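PDB 6NPS: AxyAgu115A from Amphibacillus xylanus NBRC 15112, which probably acts as a family GH115 alpha-glucuronidase, a hydrolase that removes glucuronic acid side groups from xylan. Local coordinates for residues 316-328 with 356-369. The protein carries 3 engineered substitutions. Sequence-based numbering, arbitrary orientation.
Sequences TLEDNINLLRDVI and VEPFFYGDENTPGL
Phe-359 is the knob of this contact: its ring drops among Leu-317, Asn-320, Ile-321 and Leu-324 of helix 317-328, which crosses helix 356-361 at -82°, the axes 9.4 Å apart. CB of Asn-320 lies over one ring face, a CH-pi contact 3.6 Å from the centroid, while CD1 of Leu-317 meets the ring edge at Phe-359 CD1, 3.6 Å away. The amide plane of Asn-320 runs within 16° of the ring plane, its ND2 tied back to Thr-316 O at 2.8 Å. An alanine in place of Asn-320 would keep the CB over the ring but would probably leave Thr-316 O without this bond and open a gap where the amide lay along the ring. Ile-321, with CG1 anti to the carbonyl carbon (chi1 -69°), fills a hollow walled by Phe-359 O, the CA atoms of Gly-362 and Gly-368, and CG2 of Thr-366, 3.7 Å from its CD1. The loop 362-369 is tied within itself: Asp-363 OD2 accepts from Thr-366 N, an Asx motif, and also from its OG1. Farther along, Leu-369 pushes CD2 against CB of Leu-324 (3.8 Å) and CD1 over one guanidinium face of Arg-325, whose edge meets Gly-368 O. Within the family's TIM-barrel region, the contact thus joins the helices following strands 298-300 and 348-351 mainly by apolar shape; the only hydrogen bond between the segments is weak, Arg-325 NH2 to Gly-368 O (3.3 Å).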
ATOM      1  N   THR A 316      13.995  31.577  25.422  1.00106.83           N
ATOM      2  CA  THR A 316      12.842  31.626  26.298  1.00 97.50           C
ATOM      3  C   THR A 316      11.771  32.530  25.686  1.00 93.38           C
ATOM      4  O   THR A 316      11.938  33.111  24.608  1.00 85.14           O
ATOM      5  CB  THR A 316      13.256  32.124  27.683  1.00 95.43           C
ATOM      6  OG1 THR A 316      13.556  33.522  27.615  1.00 94.28           O
ATOM      7  CG2 THR A 316      14.504  31.385  28.165  1.00 94.75           C
ATOM      8  N   LEU A 317      10.649  32.647  26.386  1.00 71.77           N
ATOM      9  CA  LEU A 317       9.636  33.604  25.976  1.00 74.76           C
ATOM     10  C   LEU A 317       9.947  35.009  26.493  1.00 77.10           C
ATOM     11  O   LEU A 317       9.660  35.992  25.801  1.00 79.57           O
ATOM     12  CB  LEU A 317       8.255  33.139  26.448  1.00 73.45           C
ATOM     13  CG  LEU A 317       7.031  33.934  25.984  1.00 71.47           C
ATOM     14  CD1 LEU A 317       6.910  33.879  24.471  1.00 69.07           C
ATOM     15  CD2 LEU A 317       5.745  33.433  26.660  1.00 72.32           C
ATOM     16  N   GLU A 318      10.530  35.132  27.692  1.00 75.95           N
ATOM     17  CA  GLU A 318      10.885  36.462  28.178  1.00 78.86           C
ATOM     18  C   GLU A 318      12.050  37.050  27.391  1.00 84.08           C
ATOM     19  O   GLU A 318      12.113  38.271  27.208  1.00 85.20           O
ATOM     20  CB  GLU A 318      11.209  36.427  29.669  1.00 80.49           C
ATOM     21  CG  GLU A 318      12.353  35.517  30.012  1.00 89.08           C
ATOM     22  CD  GLU A 318      13.153  36.009  31.205  1.00 96.45           C
ATOM     23  OE1 GLU A 318      12.833  37.102  31.720  1.00 97.21           O
ATOM     24  OE2 GLU A 318      14.114  35.312  31.611  1.00 98.40           O
ATOM     25  N   ASP A 319      12.967  36.211  26.895  1.00 82.79           N
ATOM     26  CA  ASP A 319      14.076  36.731  26.098  1.00 83.98           C
ATOM     27  C   ASP A 319      13.579  37.274  24.764  1.00 67.90           C
ATOM     28  O   ASP A 319      13.910  38.400  24.381  1.00 64.41           O
ATOM     29  CB  ASP A 319      15.139  35.646  25.890  1.00 98.13           C
ATOM     30  CG  ASP A 319      15.911  35.321  27.176  1.00110.31           C
ATOM     31  OD1 ASP A 319      15.332  35.449  28.279  1.00114.90           O
ATOM     32  OD2 ASP A 319      17.098  34.934  27.086  1.00113.57           O
ATOM     33  N   ASN A 320      12.675  36.541  24.131  1.00 61.85           N
ATOM     34  CA  ASN A 320      12.108  36.988  22.873  1.00 67.01           C
ATOM     35  C   ASN A 320      11.381  38.312  23.095  1.00 66.93           C
ATOM     36  O   ASN A 320      11.436  39.206  22.251  1.00 71.89           O
ATOM     37  CB  ASN A 320      11.147  35.941  22.311  1.00 66.90           C
ATOM     38  CG  ASN A 320      11.839  34.939  21.407  1.00 65.82           C
ATOM     39  OD1 ASN A 320      12.244  35.269  20.292  1.00 61.79           O
ATOM     40  ND2 ASN A 320      11.979  33.709  21.884  1.00 65.83           N
ATOM     41  N   ILE A 321      10.699  38.435  24.233  1.00 61.96           N
ATOM     42  CA  ILE A 321       9.963  39.655  24.547  1.00 65.60           C
ATOM     43  C   ILE A 321      10.910  40.772  24.990  1.00 64.43           C
ATOM     44  O   ILE A 321      10.720  41.933  24.625  1.00 65.46           O
ATOM     45  CB  ILE A 321       8.880  39.347  25.598  1.00 67.59           C
ATOM     46  CG1 ILE A 321       7.793  38.466  24.978  1.00 68.33           C
ATOM     47  CG2 ILE A 321       8.276  40.637  26.181  1.00 66.14           C
ATOM     48  CD1 ILE A 321       6.919  37.804  26.000  1.00 71.39           C
ATOM     49  N   ASN A 322      11.952  40.440  25.755  1.00 61.57           N
ATOM     50  CA  ASN A 322      12.945  41.444  26.145  1.00 70.82           C
ATOM     51  C   ASN A 322      13.643  42.052  24.929  1.00 72.37           C
ATOM     52  O   ASN A 322      14.017  43.238  24.940  1.00 71.02           O
ATOM     53  CB  ASN A 322      13.989  40.825  27.090  1.00 68.27           C
ATOM     54  CG  ASN A 322      13.442  40.569  28.493  1.00 71.16           C
ATOM     55  OD1 ASN A 322      12.460  41.186  28.914  1.00 71.71           O
ATOM     56  ND2 ASN A 322      14.079  39.651  29.224  1.00 71.06           N
ATOM     57  N   LEU A 323      13.847  41.252  23.884  1.00 69.30           N
ATOM     58  CA  LEU A 323      14.502  41.750  22.682  1.00 72.01           C
ATOM     59  C   LEU A 323      13.590  42.706  21.908  1.00 67.60           C
ATOM     60  O   LEU A 323      13.980  43.843  21.614  1.00 65.79           O
ATOM     61  CB  LEU A 323      14.941  40.566  21.816  1.00 74.40           C
ATOM     62  CG  LEU A 323      15.658  40.877  20.502  1.00 75.00           C
ATOM     63  CD1 LEU A 323      17.155  41.151  20.745  1.00 73.17           C
ATOM     64  CD2 LEU A 323      15.406  39.745  19.485  1.00 71.68           C
ATOM     65  N   LEU A 324      12.363  42.265  21.584  1.00 64.66           N
ATOM     66  CA  LEU A 324      11.438  43.106  20.820  1.00 61.78           C
ATOM     67  C   LEU A 324      11.193  44.444  21.497  1.00 60.74           C
ATOM     68  O   LEU A 324      11.085  45.474  20.827  1.00 67.24           O
ATOM     69  CB  LEU A 324      10.110  42.385  20.609  1.00 65.01           C
ATOM     70  CG  LEU A 324      10.135  41.442  19.405  1.00 71.56           C
ATOM     71  CD1 LEU A 324       8.732  40.931  19.072  1.00 72.71           C
ATOM     72  CD2 LEU A 324      10.802  42.097  18.188  1.00 71.69           C
ATOM     73  N   ARG A 325      11.084  44.457  22.819  1.00 61.96           N
ATOM     74  CA  ARG A 325      10.911  45.727  23.510  1.00 63.17           C
ATOM     75  C   ARG A 325      12.087  46.656  23.250  1.00 67.45           C
ATOM     76  O   ARG A 325      11.914  47.880  23.158  1.00 64.40           O
ATOM     77  CB  ARG A 325      10.733  45.486  25.006  1.00 71.66           C
ATOM     78  CG  ARG A 325       9.872  46.539  25.703  1.00 81.79           C
ATOM     79  CD  ARG A 325       9.685  46.225  27.181  1.00 89.27           C
ATOM     80  NE  ARG A 325       8.962  44.970  27.407  1.00 90.81           N
ATOM     81  CZ  ARG A 325       7.637  44.868  27.505  1.00 89.84           C
ATOM     82  NH1 ARG A 325       6.867  45.946  27.385  1.00 89.70           N
ATOM     83  NH2 ARG A 325       7.081  43.683  27.726  1.00 86.93           N
ATOM     84  N   ASP A 326      13.297  46.080  23.153  1.00 71.55           N
ATOM     85  CA  ASP A 326      14.503  46.879  22.982  1.00 73.08           C
ATOM     86  C   ASP A 326      14.589  47.388  21.558  1.00 59.42           C
ATOM     87  O   ASP A 326      14.853  48.571  21.314  1.00 59.90           O
ATOM     88  CB  ASP A 326      15.752  46.054  23.351  1.00 85.82           C
ATOM     89  CG  ASP A 326      16.948  46.939  23.748  1.00 98.01           C
ATOM     90  OD1 ASP A 326      18.020  46.402  24.128  1.00101.76           O
ATOM     91  OD2 ASP A 326      16.817  48.182  23.684  1.00100.46           O
ATOM     92  N   VAL A 327      14.402  46.497  20.597  1.00 55.72           N
ATOM     93  CA  VAL A 327      14.400  46.895  19.198  1.00 59.54           C
ATOM     94  C   VAL A 327      13.430  48.056  18.966  1.00 59.33           C
ATOM     95  O   VAL A 327      13.823  49.137  18.501  1.00 55.70           O
ATOM     96  CB  VAL A 327      14.075  45.678  18.319  1.00 63.06           C
ATOM     97  CG1 VAL A 327      13.789  46.095  16.911  1.00 60.85           C
ATOM     98  CG2 VAL A 327      15.229  44.650  18.385  1.00 63.41           C
ATOM     99  N   ILE A 328      12.158  47.867  19.353  1.00 58.06           N
ATOM    100  CA  ILE A 328      11.117  48.855  19.052  1.00 55.33           C
ATOM    101  C   ILE A 328      11.458  50.215  19.649  1.00 54.51           C
ATOM    102  O   ILE A 328      11.307  51.263  18.999  1.00 55.58           O
ATOM    103  CB  ILE A 328       9.735  48.351  19.532  1.00 53.80           C
ATOM    104  CG1 ILE A 328       9.234  47.262  18.593  1.00 51.42           C
ATOM    105  CG2 ILE A 328       8.772  49.514  19.581  1.00 56.70           C
ATOM    106  CD1 ILE A 328       8.034  46.381  19.091  1.00 50.93           C
ATOM    107  N   VAL A 356       5.297  35.511  16.713  1.00 57.54           N
ATOM    108  CA  VAL A 356       5.287  36.816  17.382  1.00 62.55           C
ATOM    109  C   VAL A 356       4.001  37.017  18.196  1.00 57.98           C
ATOM    110  O   VAL A 356       4.023  37.691  19.241  1.00 54.31           O
ATOM    111  CB  VAL A 356       5.490  37.963  16.362  1.00 66.21           C
ATOM    112  CG1 VAL A 356       5.639  39.308  17.104  1.00 62.51           C
ATOM    113  CG2 VAL A 356       6.704  37.700  15.454  1.00 69.94           C
ATOM    114  N   GLU A 357       2.864  36.467  17.731  1.00 52.90           N
ATOM    115  CA  GLU A 357       1.608  36.553  18.486  1.00 50.60           C
ATOM    116  C   GLU A 357       1.755  36.083  19.934  1.00 53.47           C
ATOM    117  O   GLU A 357       1.303  36.807  20.838  1.00 55.24           O
ATOM    118  CB  GLU A 357       0.490  35.783  17.751  1.00 55.60           C
ATOM    119  CG  GLU A 357      -0.948  36.097  18.235  1.00 60.42           C
ATOM    120  CD  GLU A 357      -2.047  35.259  17.536  1.00 67.55           C
ATOM    121  OE1 GLU A 357      -2.034  34.011  17.685  1.00 66.87           O
ATOM    122  OE2 GLU A 357      -2.936  35.851  16.857  1.00 64.82           O
ATOM    123  N   PRO A 358       2.380  34.930  20.238  1.00 57.06           N
ATOM    124  CA  PRO A 358       2.731  34.656  21.648  1.00 58.71           C
ATOM    125  C   PRO A 358       3.617  35.728  22.288  1.00 58.70           C
ATOM    126  O   PRO A 358       3.561  35.918  23.508  1.00 54.16           O
ATOM    127  CB  PRO A 358       3.447  33.298  21.572  1.00 58.49           C
ATOM    128  CG  PRO A 358       2.847  32.628  20.369  1.00 58.52           C
ATOM    129  CD  PRO A 358       2.617  33.744  19.379  1.00 59.50           C
ATOM    130  N   PHE A 359       4.440  36.430  21.507  1.00 63.03           N
ATOM    131  CA  PHE A 359       5.297  37.459  22.096  1.00 63.83           C
ATOM    132  C   PHE A 359       4.472  38.660  22.527  1.00 64.48           C
ATOM    133  O   PHE A 359       4.816  39.335  23.507  1.00 62.90           O
ATOM    134  CB  PHE A 359       6.384  37.890  21.105  1.00 63.72           C
ATOM    135  CG  PHE A 359       7.323  36.775  20.677  1.00 67.78           C
ATOM    136  CD1 PHE A 359       7.420  35.593  21.401  1.00 66.91           C
ATOM    137  CD2 PHE A 359       8.128  36.929  19.555  1.00 68.61           C
ATOM    138  CE1 PHE A 359       8.291  34.582  21.008  1.00 67.72           C
ATOM    139  CE2 PHE A 359       9.002  35.922  19.160  1.00 67.95           C
ATOM    140  CZ  PHE A 359       9.080  34.747  19.885  1.00 67.52           C
ATOM    141  N   PHE A 360       3.362  38.910  21.828  1.00 65.11           N
ATOM    142  CA  PHE A 360       2.559  40.102  22.090  1.00 63.83           C
ATOM    143  C   PHE A 360       1.820  39.981  23.422  1.00 62.45           C
ATOM    144  O   PHE A 360       1.907  40.872  24.282  1.00 57.52           O
ATOM    145  CB  PHE A 360       1.587  40.325  20.918  1.00 63.44           C
ATOM    146  CG  PHE A 360       0.635  41.489  21.113  1.00 62.68           C
ATOM    147  CD1 PHE A 360       1.111  42.790  21.219  1.00 59.24           C
ATOM    148  CD2 PHE A 360      -0.737  41.272  21.186  1.00 60.76           C
ATOM    149  CE1 PHE A 360       0.233  43.856  21.390  1.00 58.19           C
ATOM    150  CE2 PHE A 360      -1.619  42.325  21.360  1.00 55.25           C
ATOM    151  CZ  PHE A 360      -1.141  43.618  21.461  1.00 56.71           C
ATOM    152  N   TYR A 361       1.126  38.858  23.628  1.00 66.86           N
ATOM    153  CA  TYR A 361       0.276  38.696  24.807  1.00 73.10           C
ATOM    154  C   TYR A 361       1.088  38.356  26.062  1.00 86.75           C
ATOM    155  O   TYR A 361       0.945  39.021  27.098  1.00 94.93           O
ATOM    156  CB  TYR A 361      -0.773  37.629  24.523  1.00 64.46           C
ATOM    157  CG  TYR A 361      -1.728  37.985  23.397  1.00 62.07           C
ATOM    158  CD1 TYR A 361      -2.583  39.081  23.497  1.00 59.15           C
ATOM    159  CD2 TYR A 361      -1.806  37.197  22.246  1.00 63.55           C
ATOM    160  CE1 TYR A 361      -3.467  39.400  22.482  1.00 57.02           C
ATOM    161  CE2 TYR A 361      -2.700  37.504  21.218  1.00 61.26           C
ATOM    162  CZ  TYR A 361      -3.527  38.609  21.346  1.00 60.38           C
ATOM    163  OH  TYR A 361      -4.402  38.908  20.320  1.00 59.34           O
ATOM    164  N   GLY A 362       1.956  37.338  25.983  1.00 87.43           N
ATOM    165  CA  GLY A 362       2.749  36.875  27.118  1.00 87.04           C
ATOM    166  C   GLY A 362       2.159  35.665  27.823  1.00 85.85           C
ATOM    167  O   GLY A 362       1.573  34.796  27.168  1.00 84.67           O
ATOM    168  N   ASP A 363       2.363  35.591  29.103  1.00 87.79           N
ATOM    169  CA  ASP A 363       1.867  34.508  29.901  1.00 89.86           C
ATOM    170  C   ASP A 363       1.785  34.943  31.332  1.00 94.11           C
ATOM    171  O   ASP A 363       2.144  36.054  31.674  1.00 86.73           O
ATOM    172  CB  ASP A 363       2.682  33.230  29.733  1.00 91.74           C
ATOM    173  CG  ASP A 363       4.043  33.278  30.415  1.00 94.77           C
ATOM    174  OD1 ASP A 363       4.819  32.365  30.125  1.00 93.95           O
ATOM    175  OD2 ASP A 363       4.356  34.187  31.215  1.00 96.58           O
ATOM    176  N   GLU A 364       1.414  34.003  32.176  1.00100.91           N
ATOM    177  CA  GLU A 364       1.217  34.271  33.576  1.00113.13           C
ATOM    178  C   GLU A 364       2.462  34.856  34.221  1.00115.07           C
ATOM    179  O   GLU A 364       2.360  35.795  35.022  1.00114.99           O
ATOM    180  CB  GLU A 364       0.906  32.938  34.259  1.00121.72           C
ATOM    181  CG  GLU A 364       0.029  31.987  33.441  1.00128.52           C
ATOM    182  CD  GLU A 364       0.805  30.885  32.719  1.00133.66           C
ATOM    183  OE1 GLU A 364       0.202  30.158  31.893  1.00133.42           O
ATOM    184  OE2 GLU A 364       2.021  30.748  32.962  1.00136.19           O
ATOM    185  N   ASN A 365       3.614  34.260  33.921  1.00117.08           N
ATOM    186  CA  ASN A 365       4.926  34.722  34.385  1.00116.19           C
ATOM    187  C   ASN A 365       5.566  35.958  33.786  1.00113.66           C
ATOM    188  O   ASN A 365       6.090  36.800  34.473  1.00110.60           O
ATOM    189  CB  ASN A 365       5.890  33.580  34.260  1.00117.08           C
ATOM    190  CG  ASN A 365       5.671  32.562  35.322  1.00119.23           C
ATOM    191  OD1 ASN A 365       4.697  32.623  36.049  1.00120.22           O
ATOM    192  ND2 ASN A 365       6.580  31.590  35.406  1.00119.26           N
ATOM    193  N   THR A 366       5.504  36.003  32.469  1.00114.33           N
ATOM    194  CA  THR A 366       6.033  37.025  31.581  1.00115.36           C
ATOM    195  C   THR A 366       4.918  38.010  31.239  1.00118.38           C
ATOM    196  O   THR A 366       4.085  37.720  30.366  1.00111.42           O
ATOM    197  CB  THR A 366       6.606  36.387  30.308  1.00111.57           C
ATOM    198  OG1 THR A 366       7.280  35.168  30.646  1.00112.32           O
ATOM    199  CG2 THR A 366       7.591  37.323  29.629  1.00109.14           C
ATOM    200  N   PRO A 367       4.844  39.173  31.905  1.00124.51           N
ATOM    201  CA  PRO A 367       3.826  40.172  31.544  1.00127.54           C
ATOM    202  C   PRO A 367       4.254  40.633  30.154  1.00124.81           C
ATOM    203  O   PRO A 367       5.295  41.282  30.009  1.00131.09           O
ATOM    204  CB  PRO A 367       3.945  41.218  32.662  1.00130.20           C
ATOM    205  CG  PRO A 367       5.351  41.080  33.166  1.00130.85           C
ATOM    206  CD  PRO A 367       5.714  39.625  33.008  1.00128.84           C
ATOM    207  N   GLY A 368       3.438  40.310  29.141  1.00117.67           N
ATOM    208  CA  GLY A 368       3.780  40.395  27.724  1.00105.03           C
ATOM    209  C   GLY A 368       3.901  41.795  27.130  1.00 96.27           C
ATOM    210  O   GLY A 368       3.849  42.818  27.828  1.00 91.12           O
ATOM    211  N   LEU A 369       4.050  41.840  25.799  1.00 91.39           N
ATOM    212  CA  LEU A 369       4.342  43.085  25.095  1.00 89.08           C
ATOM    213  C   LEU A 369       3.111  43.963  24.880  1.00 87.68           C
ATOM    214  O   LEU A 369       3.261  45.173  24.662  1.00 92.21           O
ATOM    215  CB  LEU A 369       4.999  42.776  23.745  1.00 82.95           C
ATOM    216  CG  LEU A 369       5.763  43.923  23.068  1.00 81.62           C
ATOM    217  CD1 LEU A 369       6.584  44.750  24.069  1.00 74.24           C
ATOM    218  CD2 LEU A 369       6.682  43.381  21.988  1.00 80.53           C
TER